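Local coordinates for methanol--corrinoid protein (Methanosarcina barkeri, PDB 2I2X) that carries a corrinoid cofactor that accepts the methyl group of methanol, with the help of MtaB, and passes it on to coenzyme M through MtaA, at residues Glu173-Leu178 with Ile203-Ala208; Gly124-His129 with Asn150-Val155. One frame throughout, in Å; residues are numbered along the deposited sequence.

Contact 1 of 2, residues Glu173-Leu178 with Ile203-Ala208; sequences EKPIML and IKIPFA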
loop_
_atom_site.group_PDB
_atom_site.type_symbol
_atom_site.label_atom_id
_atom_site.label_comp_id
_atom_site.label_asym_id
_atom_site.label_seq_id
_atom_site.Cartn_x
_atom_site.Cartn_y
_atom_site.Cartn_z
ATOM N N GLU B 173 -24.511 -2.706 -38.484
ATOM C CA GLU B 173 -23.247 -2.461 -39.181
ATOM C C GLU B 173 -22.523 -3.746 -39.498
ATOM O O GLU B 173 -21.526 -3.731 -40.226
ATOM C CB GLU B 173 -22.345 -1.575 -38.327
ATOM C CG GLU B 173 -23.057 -0.381 -37.700
ATOM C CD GLU B 173 -23.273 0.768 -38.665
ATOM O OE1 GLU B 173 -22.619 0.800 -39.729
ATOM O OE2 GLU B 173 -24.087 1.651 -38.342
ATOM N N LYS B 174 -23.049 -4.844 -38.946
ATOM C CA LYS B 174 -22.458 -6.181 -39.033
ATOM C C LYS B 174 -20.935 -6.086 -38.988
ATOM O O LYS B 174 -20.249 -6.353 -39.980
ATOM C CB LYS B 174 -22.961 -6.955 -40.264
ATOM C CG LYS B 174 -24.288 -7.693 -40.061
ATOM C CD LYS B 174 -24.862 -8.176 -41.403
ATOM C CE LYS B 174 -26.320 -8.630 -41.274
ATOM N NZ LYS B 174 -27.192 -8.039 -42.343
ATOM N N PRO B 175 -20.408 -5.679 -37.826
ATOM C CA PRO B 175 -18.984 -5.454 -37.689
ATOM C C PRO B 175 -18.249 -6.776 -37.508
ATOM O O PRO B 175 -18.859 -7.794 -37.160
ATOM C CB PRO B 175 -18.896 -4.619 -36.415
ATOM C CG PRO B 175 -20.045 -5.089 -35.592
ATOM C CD PRO B 175 -21.131 -5.431 -36.565
ATOM N N ILE B 176 -16.948 -6.757 -37.746
ATOM C CA ILE B 176 -16.123 -7.937 -37.550
ATOM C C ILE B 176 -15.657 -8.047 -36.091
ATOM O O ILE B 176 -15.303 -9.136 -35.608
ATOM C CB ILE B 176 -14.912 -7.913 -38.499
ATOM C CG1 ILE B 176 -14.267 -6.517 -38.508
ATOM C CG2 ILE B 176 -15.354 -8.339 -39.915
ATOM C CD1 ILE B 176 -12.757 -6.528 -38.629
ATOM N N MET B 177 -15.695 -6.913 -35.389
ATOM C CA MET B 177 -15.118 -6.798 -34.061
ATOM C C MET B 177 -15.799 -5.731 -33.217
ATOM O O MET B 177 -16.072 -4.622 -33.689
ATOM C CB MET B 177 -13.635 -6.485 -34.200
ATOM C CG MET B 177 -13.024 -5.805 -33.015
ATOM S SD MET B 177 -11.372 -6.430 -32.826
ATOM C CE MET B 177 -11.737 -7.995 -32.035
ATOM N N LEU B 178 -16.055 -6.078 -31.961
ATOM C CA LEU B 178 -16.608 -5.143 -30.998
ATOM C C LEU B 178 -15.548 -4.783 -29.964
ATOM O O LEU B 178 -14.982 -5.682 -29.340
ATOM C CB LEU B 178 -17.808 -5.786 -30.308
ATOM C CG LEU B 178 -18.549 -4.971 -29.259
ATOM C CD1 LEU B 178 -19.226 -3.787 -29.930
ATOM C CD2 LEU B 178 -19.564 -5.856 -28.541
ATOM N N ILE B 203 -25.119 -13.853 -31.376
ATOM C CA ILE B 203 -24.013 -13.255 -32.119
ATOM C C ILE B 203 -22.682 -13.770 -31.568
ATOM O O ILE B 203 -22.548 -13.991 -30.359
ATOM C CB ILE B 203 -24.110 -11.706 -32.182
ATOM C CG1 ILE B 203 -25.565 -11.285 -32.472
ATOM C CG2 ILE B 203 -23.160 -11.167 -33.262
ATOM C CD1 ILE B 203 -25.872 -9.797 -32.350
ATOM N N LYS B 204 -21.721 -13.985 -32.467
ATOM C CA LYS B 204 -20.468 -14.658 -32.113
ATOM C C LYS B 204 -19.216 -13.959 -32.689
ATOM O O LYS B 204 -18.242 -14.610 -33.094
ATOM C CB LYS B 204 -20.530 -16.158 -32.492
ATOM C CG LYS B 204 -19.724 -17.089 -31.556
ATOM C CD LYS B 204 -18.347 -17.472 -32.134
ATOM C CE LYS B 204 -17.190 -17.240 -31.138
ATOM N NZ LYS B 204 -17.097 -18.217 -30.010
ATOM N N ILE B 205 -19.246 -12.629 -32.721
ATOM C CA ILE B 205 -18.050 -11.855 -33.070
ATOM C C ILE B 205 -17.179 -11.642 -31.822
ATOM O O ILE B 205 -17.697 -11.637 -30.696
ATOM C CB ILE B 205 -18.389 -10.507 -33.786
ATOM C CG1 ILE B 205 -19.026 -9.499 -32.816
ATOM C CG2 ILE B 205 -19.254 -10.761 -35.056
ATOM C CD1 ILE B 205 -19.068 -8.069 -33.343
ATOM N N PRO B 206 -15.852 -11.494 -32.007
ATOM C CA PRO B 206 -15.013 -11.268 -30.828
ATOM C C PRO B 206 -15.299 -9.908 -30.197
ATOM O O PRO B 206 -15.593 -8.932 -30.898
ATOM C CB PRO B 206 -13.584 -11.311 -31.386
ATOM C CG PRO B 206 -13.704 -11.869 -32.757
ATOM C CD PRO B 206 -15.059 -11.520 -33.248
ATOM N N PHE B 207 -15.228 -9.869 -28.874
ATOM C CA PHE B 207 -15.446 -8.653 -28.104
ATOM C C PHE B 207 -14.145 -8.272 -27.420
ATOM O O PHE B 207 -13.845 -8.787 -26.351
ATOM C CB PHE B 207 -16.545 -8.920 -27.077
ATOM C CG PHE B 207 -16.900 -7.740 -26.209
ATOM C CD1 PHE B 207 -16.633 -6.434 -26.612
ATOM C CD2 PHE B 207 -17.559 -7.945 -24.996
ATOM C CE1 PHE B 207 -16.984 -5.352 -25.802
ATOM C CE2 PHE B 207 -17.918 -6.870 -24.183
ATOM C CZ PHE B 207 -17.628 -5.571 -24.586
ATOM N N ALA B 208 -13.363 -7.394 -28.038
ATOM C CA ALA B 208 -12.061 -7.020 -27.474
ATOM C C ALA B 208 -12.175 -5.942 -26.378
ATOM O O ALA B 208 -12.459 -4.775 -26.660
ATOM C CB ALA B 208 -11.104 -6.587 -28.570
#
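Two backbone hydrogen bonds join Glu173-Leu178 to Ile203-Ala208 where their strands begin to run parallel. Leu178 N donates to Pro206 O at 3.1 Å, almost straight at 174° and nearly along the C=O axis. Ala208 N donates to Leu178 O at 2.7 Å; this bond is bent at the hydrogen, 133°. The CA-H of Phe207 also meets Leu178 O, so that one carbonyl takes two contacts from the neighbouring strand.

The CH-pi contact lies on the Leu178 and Phe207 face of the sheet. Both side chains have CG anti to the backbone N and lie side by side. Leu178 CD2 sits over the Phe207 ring, 4.0 Å from its centroid. Phe191 meets the same ring edge-to-face, and Val194 of helix 190-199 packs on it.

The other contacts between side chains are apolar. Ile205 points toward Glu173-Leu178, and its CD1 reaches Pro175 CG at 3.9 Å. The two side chains cross at about a right angle. The same CD1 touches Leu178 CB. Met177 starts away from Ile203-Ala208, but its chain bends at chi2 and chi3. Its CE thus comes to 3.8 Å from Ala208 CB and also touches Pro206 CB. Helix 233-242 covers this side through Ile237 and Ala238.

The contact belongs to the beta-alpha-beta unit of strand 177-181, helix 190-199 and strand 207-210 in the Rossmann-like B12-binding domain. Ala208 O accepts a hydrogen bond from O5B of the corrinoid cofactor. The chemistry implies a largely buried, apolar strand pair, with Leu178 N and O and Ala208 N satisfied within the sheet.

Contact 2 of 2, residues Gly124-His129 with Asn150-Val155; sequences GTVVCH and NGYNVV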
loop_
_atom_site.group_PDB
_atom_site.type_symbol
_atom_site.label_atom_id
_atom_site.label_comp_id
_atom_site.label_asym_id
_atom_site.label_seq_id
_atom_site.Cartn_x
_atom_site.Cartn_y
_atom_site.Cartn_z
ATOM N N GLY B 124 -13.080 -4.051 -43.114
ATOM C CA GLY B 124 -14.121 -4.540 -42.207
ATOM C C GLY B 124 -14.638 -3.401 -41.350
ATOM O O GLY B 124 -14.122 -2.280 -41.425
ATOM N N THR B 125 -15.660 -3.677 -40.541
ATOM C CA THR B 125 -16.219 -2.675 -39.622
ATOM C C THR B 125 -15.947 -3.052 -38.160
ATOM O O THR B 125 -16.100 -4.215 -37.773
ATOM C CB THR B 125 -17.745 -2.429 -39.885
ATOM O OG1 THR B 125 -17.900 -1.647 -41.072
ATOM C CG2 THR B 125 -18.407 -1.668 -38.746
ATOM N N VAL B 126 -15.508 -2.068 -37.369
ATOM C CA VAL B 126 -15.429 -2.207 -35.908
ATOM C C VAL B 126 -16.390 -1.219 -35.236
ATOM O O VAL B 126 -16.479 -0.050 -35.634
ATOM C CB VAL B 126 -13.998 -1.993 -35.355
ATOM C CG1 VAL B 126 -13.942 -2.352 -33.887
ATOM C CG2 VAL B 126 -12.986 -2.830 -36.117
ATOM N N VAL B 127 -17.129 -1.716 -34.245
ATOM C CA VAL B 127 -17.944 -0.883 -33.365
ATOM C C VAL B 127 -17.137 -0.694 -32.078
ATOM O O VAL B 127 -16.558 -1.660 -31.552
ATOM C CB VAL B 127 -19.323 -1.533 -33.052
ATOM C CG1 VAL B 127 -20.123 -0.707 -32.048
ATOM C CG2 VAL B 127 -20.121 -1.701 -34.311
ATOM N N CYS B 128 -17.101 0.547 -31.590
ATOM C CA CYS B 128 -16.410 0.899 -30.348
ATOM C C CYS B 128 -17.325 1.602 -29.363
ATOM O O CYS B 128 -18.089 2.496 -29.733
ATOM C CB CYS B 128 -15.221 1.792 -30.650
ATOM S SG CYS B 128 -14.056 1.018 -31.753
ATOM N N HIS B 129 -17.243 1.197 -28.101
ATOM C CA HIS B 129 -18.023 1.842 -27.058
ATOM C C HIS B 129 -17.279 1.882 -25.733
ATOM O O HIS B 129 -16.322 1.140 -25.526
ATOM C CB HIS B 129 -19.394 1.155 -26.893
ATOM C CG HIS B 129 -19.362 -0.083 -26.046
ATOM N ND1 HIS B 129 -18.650 -1.216 -26.398
ATOM C CD2 HIS B 129 -19.963 -0.366 -24.865
ATOM C CE1 HIS B 129 -18.814 -2.139 -25.467
ATOM N NE2 HIS B 129 -19.603 -1.647 -24.526
ATOM N N ASN B 150 -5.203 1.938 -39.156
ATOM C CA ASN B 150 -4.850 0.615 -39.694
ATOM C C ASN B 150 -5.802 0.143 -40.815
ATOM O O ASN B 150 -5.806 -1.036 -41.184
ATOM C CB ASN B 150 -4.771 -0.428 -38.565
ATOM C CG ASN B 150 -3.575 -1.380 -38.711
ATOM O OD1 ASN B 150 -3.543 -2.247 -39.595
ATOM N ND2 ASN B 150 -2.594 -1.231 -37.822
ATOM N N GLY B 151 -6.610 1.065 -41.344
ATOM C CA GLY B 151 -7.456 0.792 -42.506
ATOM C C GLY B 151 -8.861 0.282 -42.239
ATOM O O GLY B 151 -9.542 -0.176 -43.165
ATOM N N TYR B 152 -9.300 0.353 -40.983
ATOM C CA TYR B 152 -10.639 -0.104 -40.617
ATOM C C TYR B 152 -11.616 1.059 -40.497
ATOM O O TYR B 152 -11.220 2.222 -40.350
ATOM C CB TYR B 152 -10.616 -0.885 -39.305
ATOM C CG TYR B 152 -9.751 -2.138 -39.277
ATOM C CD1 TYR B 152 -8.361 -2.052 -39.170
ATOM C CD2 TYR B 152 -10.330 -3.411 -39.304
ATOM C CE1 TYR B 152 -7.567 -3.202 -39.119
ATOM C CE2 TYR B 152 -9.546 -4.565 -39.252
ATOM C CZ TYR B 152 -8.165 -4.452 -39.158
ATOM O OH TYR B 152 -7.384 -5.584 -39.110
ATOM N N ASN B 153 -12.900 0.724 -40.571
ATOM C CA ASN B 153 -13.982 1.688 -40.490
ATOM C C ASN B 153 -14.667 1.572 -39.124
ATOM O O ASN B 153 -15.019 0.466 -38.684
ATOM C CB ASN B 153 -14.965 1.445 -41.640
ATOM C CG ASN B 153 -16.217 2.299 -41.543
ATOM O OD1 ASN B 153 -17.264 1.820 -41.109
ATOM N ND2 ASN B 153 -16.121 3.562 -41.959
ATOM N N VAL B 154 -14.842 2.707 -38.450
ATOM C CA VAL B 154 -15.301 2.695 -37.057
ATOM C C VAL B 154 -16.516 3.571 -36.801
ATOM O O VAL B 154 -16.452 4.802 -36.894
ATOM C CB VAL B 154 -14.158 3.077 -36.058
ATOM C CG1 VAL B 154 -14.708 3.344 -34.654
ATOM C CG2 VAL B 154 -13.091 1.989 -36.017
ATOM N N VAL B 155 -17.622 2.916 -36.478
ATOM C CA VAL B 155 -18.766 3.607 -35.916
ATOM C C VAL B 155 -18.470 3.750 -34.426
ATOM O O VAL B 155 -18.290 2.754 -33.723
ATOM C CB VAL B 155 -20.136 2.890 -36.255
ATOM C CG1 VAL B 155 -19.983 1.383 -36.299
ATOM C CG2 VAL B 155 -21.264 3.301 -35.306
#
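Val155, Val126 and Asn153 bury the most surface where Gly124-His129 meets Asn150-Val155. The segments hold the two strands of a beta-alpha-beta unit in the Rossmann-like B12-binding domain, linked by helix 138-149. The strands are parallel, with axes crossing at -33°.

Val155 pairs with Val127 on the face that also carries Thr125 and Asn153. Its CG1 takes the crowded place between the backbone N and the carbonyl carbon, chi1 35°. From there it meets Val127 CG2 at 3.7 Å, the two side chains lying side by side. Val155 O accepts a bond from Cys128 N at 3.3 Å, while Val155 N gives only a weak, bent one to Val126 O.

Val126 pairs with Val154 on the other face. Its N donates to Asn153 O at 2.9 Å, nearly straight at 169°. Its CG2 touches Tyr152 CD2 as the side chains cross obliquely. The Tyr152 hydroxyl is bonded to Asp239 of helix 233-242. Val154 CG2 lies 4.1 Å from Val126 CB, and Val154 CG1 meets Cys128 SG at 3.8 Å. Leu147 of helix 138-149 packs on Val126, Val154 and Cys128. An alanine in place of Val154 would remove both methyl branches and would probably loosen this packing against Val126, Cys128 and Leu147.

Asn153 is exposed to solvent. Its N gives a weak bond to Gly124 O, 3.4 Å long. Its CG is anti to the backbone N, so the amide runs alongside Thr125, and Asn153 OD1 stands 3.5 Å from Thr125 OG1.

Both contacts pair parallel strands of one sheet, and each joins the ends of a beta-alpha-beta unit. Strands 125-130 and 177-181 are neighbours, so the contacts touch: Ile176 N lies 2.7 Å from Thr125 O and Met177 O 3.1 Å from Val127 N, both probable hydrogen bonds. Contact 1 is buried, and the side chains that touch are apolar, with two prolines and an aromatic ring. Contact 2 reaches strand 153-158, one of the two outermost within this chain, and is partly buried. It has more backbone bonds, two of them weak, and the polar pair Thr125 and Asn153, of which Asn153 is exposed. Helix 233-242 packs on both. Contact 1 alone includes a residue of the cofactor pocket.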